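Local coordinates for protein transcriptional regulator (Saccharomonospora viridis, PDB 4KWA) that probably represses transcription as a TetR-family DNA-binding regulator, this piece of the longer protein carrying the TetR-like helix-turn-helix and a choline-binding domain, at residues 8-13 / 49-54; 14-19 / 31-36; 25-30 / 39-44; 58-63 / 100-105. All coordinates share one frame; numbering follows the deposited sequence. Where two conformers were deposited one is given.

Contact 1: 8-13 / 49-54; sequences RILETA and KDILLE
Ala13 N donates to Ile9 O over 2.8 Å, and this turn of helix 2-20 sets the small methyl of Ala13 facing Ile51 on the incoming helix 48-71. There Ala13 CB meets Ile51 CG2 at 3.3 Å, tighter than an ordinary van der Waals contact between carbons. The branch that does the touching lies anti to the backbone N of Ile51, while CG1 sits beside that N (chi1 -58°). One turn earlier on the first helix, Leu10 reaches across with its two end methyls: CD2 lies 3.8 Å from Ile51 O, and CD1 lies 3.9 Å from Glu54 O. Leu10 thus packs on the backbone of the second helix as much as on its side chains, with Glu54 CB 4.0 Å from Leu10 CD2. The carboxylate of Glu54 leads away and is engaged by Arg57. The short helical segments cross almost at right angles (-91°), with axes 9.7 Å apart, which confines the contact to a small apolar patch. Such packing is characteristic of the TetR family, where the first helix of the DNA-binding domain rests on the helix leading into the ligand-binding domain.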
loop_
_atom_site.group_PDB
_atom_site.type_symbol
_atom_site.label_atom_id
_atom_site.label_comp_id
_atom_site.label_asym_id
_atom_site.label_seq_id
_atom_site.Cartn_x
_atom_site.Cartn_y
_atom_site.Cartn_z
ATOM N N ARG A 8 7.207 -25.153 11.285
ATOM C CA ARG A 8 7.402 -25.572 9.896
ATOM C C ARG A 8 6.182 -25.240 9.035
ATOM O O ARG A 8 6.332 -24.702 7.958
ATOM C CB ARG A 8 7.876 -27.032 9.788
ATOM C CG ARG A 8 9.424 -27.113 9.833
ATOM C CD ARG A 8 10.081 -28.506 9.846
ATOM N NE ARG A 8 9.674 -29.369 8.730
ATOM C CZ ARG A 8 8.746 -30.332 8.797
ATOM N NH1 ARG A 8 8.420 -31.035 7.683
ATOM N NH2 ARG A 8 8.137 -30.605 9.966
ATOM N N ILE A 9 4.999 -25.508 9.578
ATOM C CA ILE A 9 3.784 -25.125 8.874
ATOM C C ILE A 9 3.765 -23.651 8.610
ATOM O O ILE A 9 3.466 -23.195 7.489
ATOM C CB ILE A 9 2.521 -25.508 9.672
ATOM C CG1 ILE A 9 2.343 -27.012 9.775
ATOM C CG2 ILE A 9 1.284 -24.908 9.020
ATOM C CD1 ILE A 9 1.287 -27.472 10.773
ATOM N N LEU A 10 4.062 -22.856 9.640
ATOM C CA LEU A 10 4.057 -21.398 9.486
ATOM C C LEU A 10 5.078 -20.857 8.570
ATOM O O LEU A 10 4.805 -19.956 7.798
ATOM C CB LEU A 10 4.166 -20.715 10.853
ATOM C CG LEU A 10 2.982 -20.941 11.761
ATOM C CD1 LEU A 10 3.314 -20.291 13.082
ATOM C CD2 LEU A 10 1.698 -20.411 11.196
ATOM N N GLU A 11 6.260 -21.431 8.608
ATOM C CA GLU A 11 7.329 -20.983 7.684
ATOM C C GLU A 11 6.979 -21.253 6.235
ATOM O O GLU A 11 7.136 -20.368 5.375
ATOM C CB GLU A 11 8.630 -21.664 8.030
ATOM C CG GLU A 11 9.800 -20.989 7.346
ATOM C CD GLU A 11 11.136 -21.311 8.025
ATOM O OE1 GLU A 11 11.124 -22.052 9.037
ATOM O OE2 GLU A 11 12.188 -20.778 7.589
ATOM N N THR A 12 6.454 -22.432 5.995
ATOM C CA THR A 12 6.000 -22.855 4.666
ATOM C C THR A 12 4.812 -21.978 4.213
ATOM O O THR A 12 4.838 -21.418 3.074
ATOM C CB THR A 12 5.705 -24.385 4.631
ATOM O OG1 THR A 12 6.892 -25.121 4.922
ATOM C CG2 THR A 12 5.199 -24.801 3.322
ATOM N N ALA A 13 3.775 -21.855 5.075
ATOM C CA ALA A 13 2.617 -20.978 4.746
ATOM C C ALA A 13 2.990 -19.559 4.413
ATOM O O ALA A 13 2.465 -19.009 3.433
ATOM C CB ALA A 13 1.545 -21.020 5.828
ATOM N N LYS A 49 -7.556 -18.473 8.074
ATOM C CA LYS A 49 -7.277 -17.148 8.683
ATOM C C LYS A 49 -6.419 -17.311 9.876
ATOM O O LYS A 49 -5.667 -16.396 10.248
ATOM C CB LYS A 49 -8.564 -16.363 9.093
ATOM C CG LYS A 49 -9.360 -15.818 7.925
ATOM C CD LYS A 49 -10.638 -15.094 8.368
ATOM C CE LYS A 49 -11.619 -15.987 9.113
ATOM N NZ LYS A 49 -12.908 -15.281 9.386
ATOM N N ASP A 50 -6.541 -18.437 10.567
ATOM C CA ASP A 50 -5.621 -18.636 11.681
ATOM C C ASP A 50 -4.214 -18.866 11.232
ATOM O O ASP A 50 -3.288 -18.420 11.935
ATOM C CB ASP A 50 -5.994 -19.777 12.594
ATOM C CG ASP A 50 -6.916 -19.336 13.677
ATOM O OD1 ASP A 50 -7.976 -18.739 13.355
ATOM O OD2 ASP A 50 -6.543 -19.546 14.845
ATOM N N ILE A 51 -4.017 -19.590 10.119
ATOM C CA ILE A 51 -2.638 -19.761 9.593
ATOM C C ILE A 51 -2.041 -18.354 9.257
ATOM O O ILE A 51 -0.890 -18.067 9.612
ATOM C CB ILE A 51 -2.573 -20.664 8.355
ATOM C CG1 ILE A 51 -3.162 -22.022 8.707
ATOM C CG2 ILE A 51 -1.094 -20.784 7.868
ATOM C CD1 ILE A 51 -3.156 -22.976 7.542
ATOM N N LEU A 52 -2.827 -17.471 8.638
ATOM C CA LEU A 52 -2.336 -16.127 8.284
ATOM C C LEU A 52 -1.992 -15.335 9.570
ATOM O O LEU A 52 -0.880 -14.792 9.701
ATOM C CB LEU A 52 -3.361 -15.342 7.485
ATOM C CG LEU A 52 -3.073 -13.900 7.015
ATOM C CD1 LEU A 52 -1.774 -13.845 6.267
ATOM C CD2 LEU A 52 -4.170 -13.291 6.196
ATOM N N LEU A 53 -2.914 -15.375 10.542
ATOM C CA LEU A 53 -2.688 -14.591 11.746
ATOM C C LEU A 53 -1.400 -15.073 12.457
ATOM O O LEU A 53 -0.563 -14.256 12.899
ATOM C CB LEU A 53 -3.915 -14.697 12.660
ATOM C CG LEU A 53 -3.814 -14.018 13.995
ATOM C CD1 LEU A 53 -3.894 -12.544 13.735
ATOM C CD2 LEU A 53 -4.968 -14.554 14.868
ATOM N N GLU A 54 -1.250 -16.381 12.604
ATOM C CA GLU A 54 -0.095 -16.888 13.383
ATOM C C GLU A 54 1.222 -16.771 12.632
ATOM O O GLU A 54 2.340 -16.564 13.228
ATOM C CB GLU A 54 -0.378 -18.323 13.838
ATOM C CG GLU A 54 -1.576 -18.448 14.802
ATOM C CD GLU A 54 -1.417 -17.608 16.090
ATOM O OE1 GLU A 54 -0.244 -17.371 16.486
ATOM O OE2 GLU A 54 -2.444 -17.203 16.721
#

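Contact 2: 14-19 / 31-36; sequences WRLIAR and ASELGT. With EDO (1,2-ethanediol), chain D.
Arg15 turns the edge of its guanidinium toward the end of Glu33, and the two flat groups are only 24° apart. NH2 of Arg15 points at Glu33 OE1 in a nearly straight line (173°), but the 3.3 Å separation makes this a weak hydrogen bond within a salt bridge. The aliphatic part of Arg15 runs out extended and then bends at CG-CD (chi3 49°), which leaves NE directed at a molecule of 1,2-ethanediol, probably from the crystallisation liquor. Arg15 NE donates to O1 of this diol over 3.0 Å, and the same O1 lies 2.8 Å from Glu33 OE1; the diol sits beside the direct ion pair and touches both partners. In the TetR fold this is where helix 2-20 flanks the first helix, 27-34, of the predicted helix-turn-helix. Past Leu34, Gly35 leaves the helix with positive phi; Ala31 O accepts from both Gly35 N and Thr36 N. Next to the charged pair, Leu16 brings CD2 to 3.5 Å from the diol carbon C2 and stays 4.2 Å from Glu33 OE2. Arg19, whose guanidinium has CG of Arg15 over one face at 3.7 Å, is drawn off toward Asp97 in a salt bridge.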
loop_
_atom_site.group_PDB
_atom_site.type_symbol
_atom_site.label_atom_id
_atom_site.label_comp_id
_atom_site.label_asym_id
_atom_site.label_seq_id
_atom_site.Cartn_x
_atom_site.Cartn_y
_atom_site.Cartn_z
ATOM N N TRP A 14 3.941 -18.948 5.156
ATOM C CA TRP A 14 4.389 -17.577 4.884
ATOM C C TRP A 14 4.932 -17.363 3.494
ATOM O O TRP A 14 4.494 -16.476 2.738
ATOM C CB TRP A 14 5.482 -17.154 5.886
ATOM C CG TRP A 14 5.947 -15.705 5.715
ATOM C CD1 TRP A 14 7.085 -15.219 5.049
ATOM C CD2 TRP A 14 5.281 -14.555 6.258
ATOM N NE1 TRP A 14 7.097 -13.833 5.140
ATOM C CE2 TRP A 14 6.026 -13.415 5.897
ATOM C CE3 TRP A 14 4.117 -14.392 6.995
ATOM C CZ2 TRP A 14 5.642 -12.104 6.269
ATOM C CZ3 TRP A 14 3.729 -13.082 7.389
ATOM C CH2 TRP A 14 4.518 -11.950 7.019
ATOM N N ARG A 15 5.797 -18.298 3.104
ATOM C CA ARG A 15 6.418 -18.294 1.794
ATOM C C ARG A 15 5.417 -18.507 0.635
ATOM O O ARG A 15 5.425 -17.742 -0.350
ATOM C CB ARG A 15 7.575 -19.298 1.792
ATOM C CG ARG A 15 8.378 -19.319 0.490
ATOM C CD ARG A 15 9.510 -20.284 0.494
ATOM N NE ARG A 15 9.214 -21.638 0.937
ATOM C CZ ARG A 15 9.477 -22.020 2.172
ATOM N NH1 ARG A 15 9.966 -21.121 3.015
ATOM N NH2 ARG A 15 9.195 -23.208 2.582
ATOM N N LEU A 16 4.488 -19.445 0.837
ATOM C CA LEU A 16 3.454 -19.697 -0.139
ATOM C C LEU A 16 2.488 -18.506 -0.283
ATOM O O LEU A 16 2.134 -18.106 -1.403
ATOM C CB LEU A 16 2.740 -21.000 0.194
ATOM C CG LEU A 16 3.500 -22.329 0.138
ATOM C CD1 LEU A 16 2.593 -23.526 0.487
ATOM C CD2 LEU A 16 4.063 -22.435 -1.285
ATOM N N ILE A 17 2.142 -17.926 0.833
ATOM C CA ILE A 17 1.235 -16.774 0.865
ATOM C C ILE A 17 1.938 -15.582 0.139
ATOM O O ILE A 17 1.343 -14.886 -0.644
ATOM C CB ILE A 17 0.884 -16.427 2.326
ATOM C CG1 ILE A 17 -0.087 -17.468 2.895
ATOM C CG2 ILE A 17 0.241 -15.020 2.409
ATOM C CD1 ILE A 17 -0.255 -17.470 4.392
ATOM N N ALA A 18 3.218 -15.388 0.410
ATOM C CA ALA A 18 4.000 -14.331 -0.250
ATOM C C ALA A 18 4.087 -14.478 -1.733
ATOM O O ALA A 18 3.857 -13.546 -2.525
ATOM C CB ALA A 18 5.390 -14.324 0.342
ATOM N N ARG A 19 4.395 -15.697 -2.177
ATOM C CA ARG A 19 4.651 -15.880 -3.610
ATOM C C ARG A 19 3.456 -16.209 -4.477
ATOM O O ARG A 19 3.483 -15.972 -5.693
ATOM C CB ARG A 19 5.737 -16.951 -3.720
ATOM C CG ARG A 19 6.910 -16.499 -2.901
ATOM C CD ARG A 19 8.137 -17.334 -3.093
ATOM N NE ARG A 19 9.154 -16.846 -2.204
ATOM C CZ ARG A 19 10.363 -17.403 -2.070
ATOM N NH1 ARG A 19 11.228 -16.924 -1.197
ATOM N NH2 ARG A 19 10.691 -18.462 -2.774
ATOM N N ALA A 31 0.566 -28.948 2.945
ATOM C CA ALA A 31 0.772 -30.341 3.360
ATOM C C ALA A 31 1.702 -31.062 2.386
ATOM O O ALA A 31 2.573 -31.816 2.838
ATOM C CB ALA A 31 -0.541 -31.040 3.477
ATOM N N SER A 32 1.576 -30.779 1.078
ATOM C CA SER A 32 2.449 -31.394 0.050
ATOM C C SER A 32 3.898 -30.969 0.185
ATOM O O SER A 32 4.859 -31.739 -0.030
ATOM C CB SER A 32 2.016 -30.954 -1.359
ATOM O OG SER A 32 0.878 -31.693 -1.709
ATOM N N GLU A 33 4.077 -29.719 0.439
ATOM C CA GLU A 33 5.402 -29.165 0.554
ATOM C C GLU A 33 6.150 -29.746 1.714
ATOM O O GLU A 33 7.385 -29.910 1.674
ATOM C CB GLU A 33 5.238 -27.687 0.756
ATOM C CG GLU A 33 6.500 -26.913 1.021
ATOM C CD GLU A 33 6.865 -25.963 -0.038
ATOM O OE1 GLU A 33 7.755 -25.169 0.331
ATOM O OE2 GLU A 33 6.290 -26.008 -1.161
ATOM N N LEU A 34 5.453 -29.967 2.802
ATOM C CA LEU A 34 6.048 -30.566 4.044
ATOM C C LEU A 34 5.896 -32.056 4.299
ATOM O O LEU A 34 6.554 -32.586 5.183
ATOM C CB LEU A 34 5.434 -29.878 5.260
ATOM C CG LEU A 34 5.717 -28.425 5.466
ATOM C CD1 LEU A 34 4.702 -27.921 6.443
ATOM C CD2 LEU A 34 7.122 -28.218 5.976
ATOM N N GLY A 35 5.023 -32.754 3.581
ATOM C CA GLY A 35 4.830 -34.217 3.764
ATOM C C GLY A 35 3.937 -34.495 4.951
ATOM O O GLY A 35 4.104 -35.442 5.690
ATOM N N THR A 36 2.965 -33.649 5.180
ATOM C CA THR A 36 2.097 -33.903 6.338
ATOM C C THR A 36 0.704 -34.131 5.794
ATOM O O THR A 36 0.527 -34.291 4.576
ATOM C CB THR A 36 2.171 -32.763 7.357
ATOM O OG1 THR A 36 3.533 -32.382 7.523
ATOM C CG2 THR A 36 1.622 -33.202 8.725
HETATM C C1 EDO D . 8.091 -21.942 -2.502
HETATM O O1 EDO D . 7.993 -23.000 -1.398
HETATM C C2 EDO D . 6.912 -20.966 -2.625
HETATM O O2 EDO D . 6.094 -20.849 -3.852
#

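Contact 3: 25-30 / 39-44; sequences VRIHDI and ATIHYH
The predicted helix-turn-helix places helix 27-34 against helix 38-44, the second of which corresponds to the recognition helix of TetR-family regulators. Ile27, the first residue of its helix, and Ile41 bring their backbones closest, with CA atoms 7.6 Å apart. Both side chains have their CG1 branch beside the backbone N, and chi1 -60° for Ile27 puts its CG2 anti to that N, on the side of the partner helix. That methyl does most of the work: Ile27 CG2 lies 4.1 Å from Ile41 CB and equally far from Ile41 CG2, the two isoleucines lying alongside each other and pointing opposite ways. The same methyl also reaches the imidazole of His42, with Ile27 CG2 3.8 Å from CE1 of His42. The approach to the ring is oblique, and CG1 of Ile27 follows close behind at 3.9 Å from the same CE1. Ile51 of helix 48-71 packs on both isoleucines. At the start of helix 27-34, Arg26 occupies the N-cap position, and its backbone N donates to Asp29 OD2 at 2.8 Å (168°). This bond returns the side chain of the third helical residue to the cap and holds the first turn, which carries Ile27, in place. The contact between the helices is van der Waals packing, almost all of it carbon on carbon. Their relative setting is therefore probably fixed here by the fit of branched side chains, as no directed bond links the two segments, and the imidazole of His42 lies at the exposed margin.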
loop_
_atom_site.group_PDB
_atom_site.type_symbol
_atom_site.label_atom_id
_atom_site.label_comp_id
_atom_site.label_asym_id
_atom_site.label_seq_id
_atom_site.Cartn_x
_atom_site.Cartn_y
_atom_site.Cartn_z
ATOM N N VAL A 25 -3.532 -19.987 -1.893
ATOM C CA VAL A 25 -2.892 -21.078 -1.201
ATOM C C VAL A 25 -3.900 -22.004 -0.527
ATOM O O VAL A 25 -4.655 -21.585 0.349
ATOM C CB VAL A 25 -2.007 -20.545 -0.106
ATOM C CG1 VAL A 25 -1.525 -21.687 0.771
ATOM C CG2 VAL A 25 -0.828 -19.824 -0.684
ATOM N N ARG A 26 -3.892 -23.286 -0.883
ATOM C CA ARG A 26 -4.759 -24.221 -0.293
ATOM C C ARG A 26 -4.017 -24.994 0.775
ATOM O O ARG A 26 -2.797 -25.133 0.732
ATOM C CB ARG A 26 -5.370 -25.156 -1.399
ATOM C CG ARG A 26 -6.354 -24.355 -2.243
ATOM C CD ARG A 26 -6.767 -24.960 -3.551
ATOM N NE ARG A 26 -7.679 -24.032 -4.221
ATOM C CZ ARG A 26 -7.299 -23.012 -5.008
ATOM N NH1 ARG A 26 -8.234 -22.245 -5.554
ATOM N NH2 ARG A 26 -6.004 -22.730 -5.263
ATOM N N ILE A 27 -4.751 -25.602 1.673
ATOM C CA ILE A 27 -4.118 -26.382 2.743
ATOM C C ILE A 27 -3.257 -27.545 2.194
ATOM O O ILE A 27 -2.171 -27.830 2.712
ATOM C CB ILE A 27 -5.141 -26.941 3.735
ATOM C CG1 ILE A 27 -5.937 -25.771 4.398
ATOM C CG2 ILE A 27 -4.478 -27.822 4.816
ATOM C CD1 ILE A 27 -5.096 -24.634 4.946
ATOM N N HIS A 28 -3.704 -28.195 1.135
ATOM C CA HIS A 28 -2.933 -29.327 0.604
ATOM C C HIS A 28 -1.615 -28.835 -0.018
ATOM O O HIS A 28 -0.726 -29.602 -0.183
ATOM C CB HIS A 28 -3.709 -30.152 -0.406
ATOM C CG HIS A 28 -3.639 -29.633 -1.805
ATOM N ND1 HIS A 28 -4.533 -28.705 -2.309
ATOM C CD2 HIS A 28 -2.774 -29.904 -2.816
ATOM C CE1 HIS A 28 -4.224 -28.422 -3.564
ATOM N NE2 HIS A 28 -3.152 -29.128 -3.892
ATOM N N ASP A 29 -1.533 -27.561 -0.402
ATOM C CA ASP A 29 -0.255 -27.002 -0.959
ATOM C C ASP A 29 0.756 -27.012 0.183
ATOM O O ASP A 29 1.956 -27.312 -0.008
ATOM C CB ASP A 29 -0.450 -25.581 -1.439
ATOM C CG ASP A 29 -1.350 -25.486 -2.614
ATOM O OD1 ASP A 29 -1.182 -26.337 -3.497
ATOM O OD2 ASP A 29 -2.150 -24.501 -2.719
ATOM N N ILE A 30 0.302 -26.604 1.357
ATOM C CA ILE A 30 1.178 -26.640 2.529
ATOM C C ILE A 30 1.554 -28.059 2.920
ATOM O O ILE A 30 2.747 -28.396 3.094
ATOM C CB ILE A 30 0.546 -25.915 3.710
ATOM C CG1 ILE A 30 0.246 -24.518 3.319
ATOM C CG2 ILE A 30 1.482 -25.813 4.896
ATOM C CD1 ILE A 30 -0.774 -23.779 4.185
ATOM N N ALA A 39 -5.026 -33.029 7.994
ATOM C CA ALA A 39 -5.512 -33.091 9.373
ATOM C C ALA A 39 -4.600 -32.473 10.455
ATOM O O ALA A 39 -5.069 -31.810 11.402
ATOM C CB ALA A 39 -5.929 -34.530 9.714
ATOM N N THR A 40 -3.299 -32.723 10.329
ATOM C CA THR A 40 -2.280 -32.151 11.221
ATOM C C THR A 40 -2.329 -30.638 11.185
ATOM O O THR A 40 -2.169 -29.933 12.238
ATOM C CB THR A 40 -0.873 -32.550 10.742
ATOM O OG1 THR A 40 -0.771 -33.965 10.744
ATOM C CG2 THR A 40 0.197 -31.948 11.672
ATOM N N ILE A 41 -2.363 -30.136 9.945
ATOM C CA ILE A 41 -2.464 -28.703 9.766
ATOM C C ILE A 41 -3.722 -28.143 10.417
ATOM O O ILE A 41 -3.658 -27.173 11.165
ATOM C CB ILE A 41 -2.425 -28.240 8.288
ATOM C CG1 ILE A 41 -1.233 -28.815 7.473
ATOM C CG2 ILE A 41 -2.445 -26.750 8.258
ATOM C CD1 ILE A 41 0.090 -28.714 8.145
ATOM N N HIS A 42 -4.865 -28.777 10.148
ATOM C CA HIS A 42 -6.166 -28.321 10.743
ATOM C C HIS A 42 -6.117 -28.354 12.293
ATOM O O HIS A 42 -6.629 -27.461 13.016
ATOM C CB HIS A 42 -7.318 -29.159 10.193
ATOM C CG HIS A 42 -7.453 -29.174 8.679
ATOM N ND1 HIS A 42 -7.526 -28.032 7.919
ATOM C CD2 HIS A 42 -7.663 -30.206 7.817
ATOM C CE1 HIS A 42 -7.727 -28.352 6.653
ATOM N NE2 HIS A 42 -7.785 -29.669 6.558
ATOM N N TYR A 43 -5.399 -29.337 12.812
ATOM C CA TYR A 43 -5.266 -29.466 14.271
ATOM C C TYR A 43 -4.606 -28.276 14.876
ATOM O O TYR A 43 -5.129 -27.701 15.833
ATOM C CB TYR A 43 -4.546 -30.748 14.629
ATOM C CG TYR A 43 -4.272 -30.975 16.093
ATOM C CD1 TYR A 43 -5.325 -31.182 17.013
ATOM C CD2 TYR A 43 -2.963 -31.115 16.551
ATOM C CE1 TYR A 43 -5.069 -31.432 18.371
ATOM C CE2 TYR A 43 -2.695 -31.386 17.896
ATOM C CZ TYR A 43 -3.746 -31.564 18.802
ATOM O OH TYR A 43 -3.446 -31.877 20.140
ATOM N N HIS A 44 -3.563 -27.766 14.239
ATOM C CA HIS A 44 -2.932 -26.608 14.823
ATOM C C HIS A 44 -3.601 -25.298 14.438
ATOM O O HIS A 44 -3.643 -24.359 15.224
ATOM C CB HIS A 44 -1.487 -26.574 14.449
ATOM C CG HIS A 44 -0.687 -27.668 15.081
ATOM N ND1 HIS A 44 -0.071 -28.661 14.352
ATOM C CD2 HIS A 44 -0.447 -27.951 16.384
ATOM C CE1 HIS A 44 0.543 -29.493 15.173
ATOM N NE2 HIS A 44 0.317 -29.093 16.413
#

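Contact 4: 58-63 / 100-105; sequences RNVKLA and SVWLQV
Two helical segments face each other at some distance, the CA atoms of Asn59 and Val101 lying 10.1 Å apart and those of Val60 and Trp102 10.5 Å, and the indole of Trp102 spans the gap. The CG of Trp102 lies beside the backbone N and anti to the carbonyl carbon (chi1 -61°), and the six-membered ring reaches helix 48-71. Val60 CG2 meets the ring edge in its plane, 3.4 Å from Trp102 CH2 and 3.6 Å from CZ2, the two side chains crossing at about a right angle. The same indole lies about 4 Å from the bound choline, in the ligand-binding part of this TetR-family chain, where Gln88, Trp99 and Asp160 also line the pocket. Helix 48-71, whose N-terminal end packs among the DNA-binding helices, thus touches a residue next to the choline. Asn59 comes obliquely to the indole, its amide plane 59° from the ring plane, with OD1 3.9 Å from Trp102 CZ2. This oxygen is buried and has no polar partner in the model, whereas ND2 of Asn59 is held by Glu98. Farther along helix 94-109, Gln104 NE2 donates to Ser100 O at 3.1 Å, from above the carbonyl plane, and also to Ile17 O of helix 2-20. Gln104 packs on Thr107 of the second subunit as well.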
loop_
_atom_site.group_PDB
_atom_site.type_symbol
_atom_site.label_atom_id
_atom_site.label_comp_id
_atom_site.label_asym_id
_atom_site.label_seq_id
_atom_site.Cartn_x
_atom_site.Cartn_y
_atom_site.Cartn_z
ATOM N N ARG A 58 4.463 -14.600 13.913
ATOM C CA ARG A 58 5.826 -15.142 13.903
ATOM C C ARG A 58 6.767 -14.252 13.092
ATOM O O ARG A 58 7.926 -13.983 13.470
ATOM C CB ARG A 58 5.864 -16.604 13.354
ATOM C CG ARG A 58 7.272 -17.212 13.430
ATOM C CD ARG A 58 7.272 -18.636 12.804
ATOM N NE ARG A 58 8.631 -19.045 12.436
ATOM C CZ ARG A 58 9.203 -18.865 11.248
ATOM N NH1 ARG A 58 8.549 -18.280 10.228
ATOM N NH2 ARG A 58 10.462 -19.287 11.076
ATOM N N ASN A 59 6.287 -13.727 11.983
ATOM C CA ASN A 59 7.156 -12.916 11.191
ATOM C C ASN A 59 7.439 -11.581 11.818
ATOM O O ASN A 59 8.533 -11.041 11.642
ATOM C CB ASN A 59 6.565 -12.749 9.793
ATOM C CG ASN A 59 7.353 -11.796 8.983
ATOM O OD1 ASN A 59 7.102 -10.565 9.072
ATOM N ND2 ASN A 59 8.431 -12.285 8.400
ATOM N N VAL A 60 6.460 -10.992 12.486
ATOM C CA VAL A 60 6.679 -9.660 13.132
ATOM C C VAL A 60 7.772 -9.847 14.143
ATOM O O VAL A 60 8.647 -8.991 14.258
ATOM C CB VAL A 60 5.397 -9.105 13.784
ATOM C CG1 VAL A 60 5.647 -8.056 14.903
ATOM C CG2 VAL A 60 4.434 -8.645 12.711
ATOM N N LYS A 61 7.755 -10.957 14.866
ATOM C CA LYS A 61 8.844 -11.213 15.819
ATOM C C LYS A 61 10.215 -11.414 15.160
ATOM O O LYS A 61 11.228 -10.944 15.636
ATOM C CB LYS A 61 8.497 -12.455 16.633
ATOM C CG LYS A 61 9.665 -13.067 17.380
ATOM C CD LYS A 61 9.258 -13.986 18.508
ATOM C CE LYS A 61 9.243 -13.211 19.818
ATOM N NZ LYS A 61 10.621 -12.801 20.240
ATOM N N LEU A 62 10.290 -12.241 14.124
ATOM C CA LEU A 62 11.539 -12.440 13.423
ATOM C C LEU A 62 12.083 -11.107 12.978
ATOM O O LEU A 62 13.310 -10.845 13.058
ATOM C CB LEU A 62 11.280 -13.252 12.118
ATOM C CG LEU A 62 10.943 -14.743 12.263
ATOM C CD1 LEU A 62 10.459 -15.290 10.925
ATOM C CD2 LEU A 62 12.119 -15.543 12.841
ATOM N N ALA A 63 11.190 -10.284 12.457
ATOM C CA ALA A 63 11.603 -8.982 11.844
ATOM C C ALA A 63 12.136 -7.989 12.870
ATOM O O ALA A 63 13.081 -7.269 12.614
ATOM C CB ALA A 63 10.476 -8.373 11.037
ATOM N N SER A 100 5.417 -8.617 0.150
ATOM C CA SER A 100 4.318 -9.289 -0.546
ATOM C C SER A 100 3.171 -9.592 0.404
ATOM O O SER A 100 2.006 -9.469 0.036
ATOM C CB SER A 100 4.777 -10.591 -1.227
ATOM O OG SER A 100 5.726 -10.379 -2.269
ATOM N N VAL A 101 3.500 -10.028 1.618
ATOM C CA VAL A 101 2.522 -10.347 2.603
ATOM C C VAL A 101 1.887 -9.080 3.195
ATOM O O VAL A 101 0.650 -9.067 3.387
ATOM C CB VAL A 101 3.126 -11.185 3.706
ATOM C CG1 VAL A 101 2.106 -11.354 4.836
ATOM C CG2 VAL A 101 3.557 -12.512 3.093
ATOM N N TRP A 102 2.707 -8.069 3.515
ATOM C CA TRP A 102 2.151 -6.807 4.056
ATOM C C TRP A 102 1.159 -6.154 3.128
ATOM O O TRP A 102 0.095 -5.712 3.634
ATOM C CB TRP A 102 3.148 -5.812 4.669
ATOM C CG TRP A 102 3.894 -6.403 5.847
ATOM C CD1 TRP A 102 5.220 -6.686 5.882
ATOM C CD2 TRP A 102 3.346 -6.824 7.125
ATOM N NE1 TRP A 102 5.558 -7.242 7.108
ATOM C CE2 TRP A 102 4.418 -7.372 7.868
ATOM C CE3 TRP A 102 2.031 -6.867 7.685
ATOM C CZ2 TRP A 102 4.259 -7.851 9.166
ATOM C CZ3 TRP A 102 1.866 -7.331 8.990
ATOM C CH2 TRP A 102 2.981 -7.843 9.713
ATOM N N LEU A 103 1.430 -6.142 1.833
ATOM C CA LEU A 103 0.442 -5.628 0.871
ATOM C C LEU A 103 -0.898 -6.398 1.046
ATOM O O LEU A 103 -2.012 -5.823 0.934
ATOM C CB LEU A 103 0.887 -5.758 -0.593
ATOM C CG LEU A 103 1.603 -4.573 -1.253
ATOM C CD1 LEU A 103 2.881 -4.199 -0.561
ATOM C CD2 LEU A 103 1.880 -4.747 -2.719
ATOM N N GLN A 104 -0.833 -7.698 1.267
ATOM C CA GLN A 104 -2.092 -8.471 1.433
ATOM C C GLN A 104 -2.794 -8.148 2.781
ATOM O O GLN A 104 -4.022 -8.196 2.928
ATOM C CB GLN A 104 -1.800 -9.956 1.262
ATOM C CG GLN A 104 -1.194 -10.320 -0.062
ATOM C CD GLN A 104 -0.838 -11.806 -0.072
ATOM O OE1 GLN A 104 -1.713 -12.679 0.055
ATOM N NE2 GLN A 104 0.380 -12.064 -0.293
ATOM N N VAL A 105 -1.947 -7.883 3.762
ATOM C CA VAL A 105 -2.446 -7.555 5.059
ATOM C C VAL A 105 -3.163 -6.247 5.087
ATOM O O VAL A 105 -4.217 -6.104 5.761
ATOM C CB VAL A 105 -1.324 -7.612 6.096
ATOM C CG1 VAL A 105 -1.717 -7.010 7.466
ATOM C CG2 VAL A 105 -1.047 -9.079 6.327
#

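Contacts 1, 2 and 3 lie together in the DNA-binding region, with contact 3 and contact 2 both nested in the loop that contact 1 closes. Contact 1 is buried and apolar. Contact 3 is of the same kind but reaches the surface, and the two are joined where Ile9 packs on Ile41. Contact 2, which shares helix 2-20 with contact 1 and helix 27-34 with contact 3, is more exposed and is instead ionic, with a bound diol beside it, although Leu16 packs on Ile30 nearby. Contact 4 is buried, its centre about 5 Å from the centre of the chain; it shares helix 48-71 with contact 1 and is joined to helix 2-20 where Trp14 packs on Asn59 and Val101.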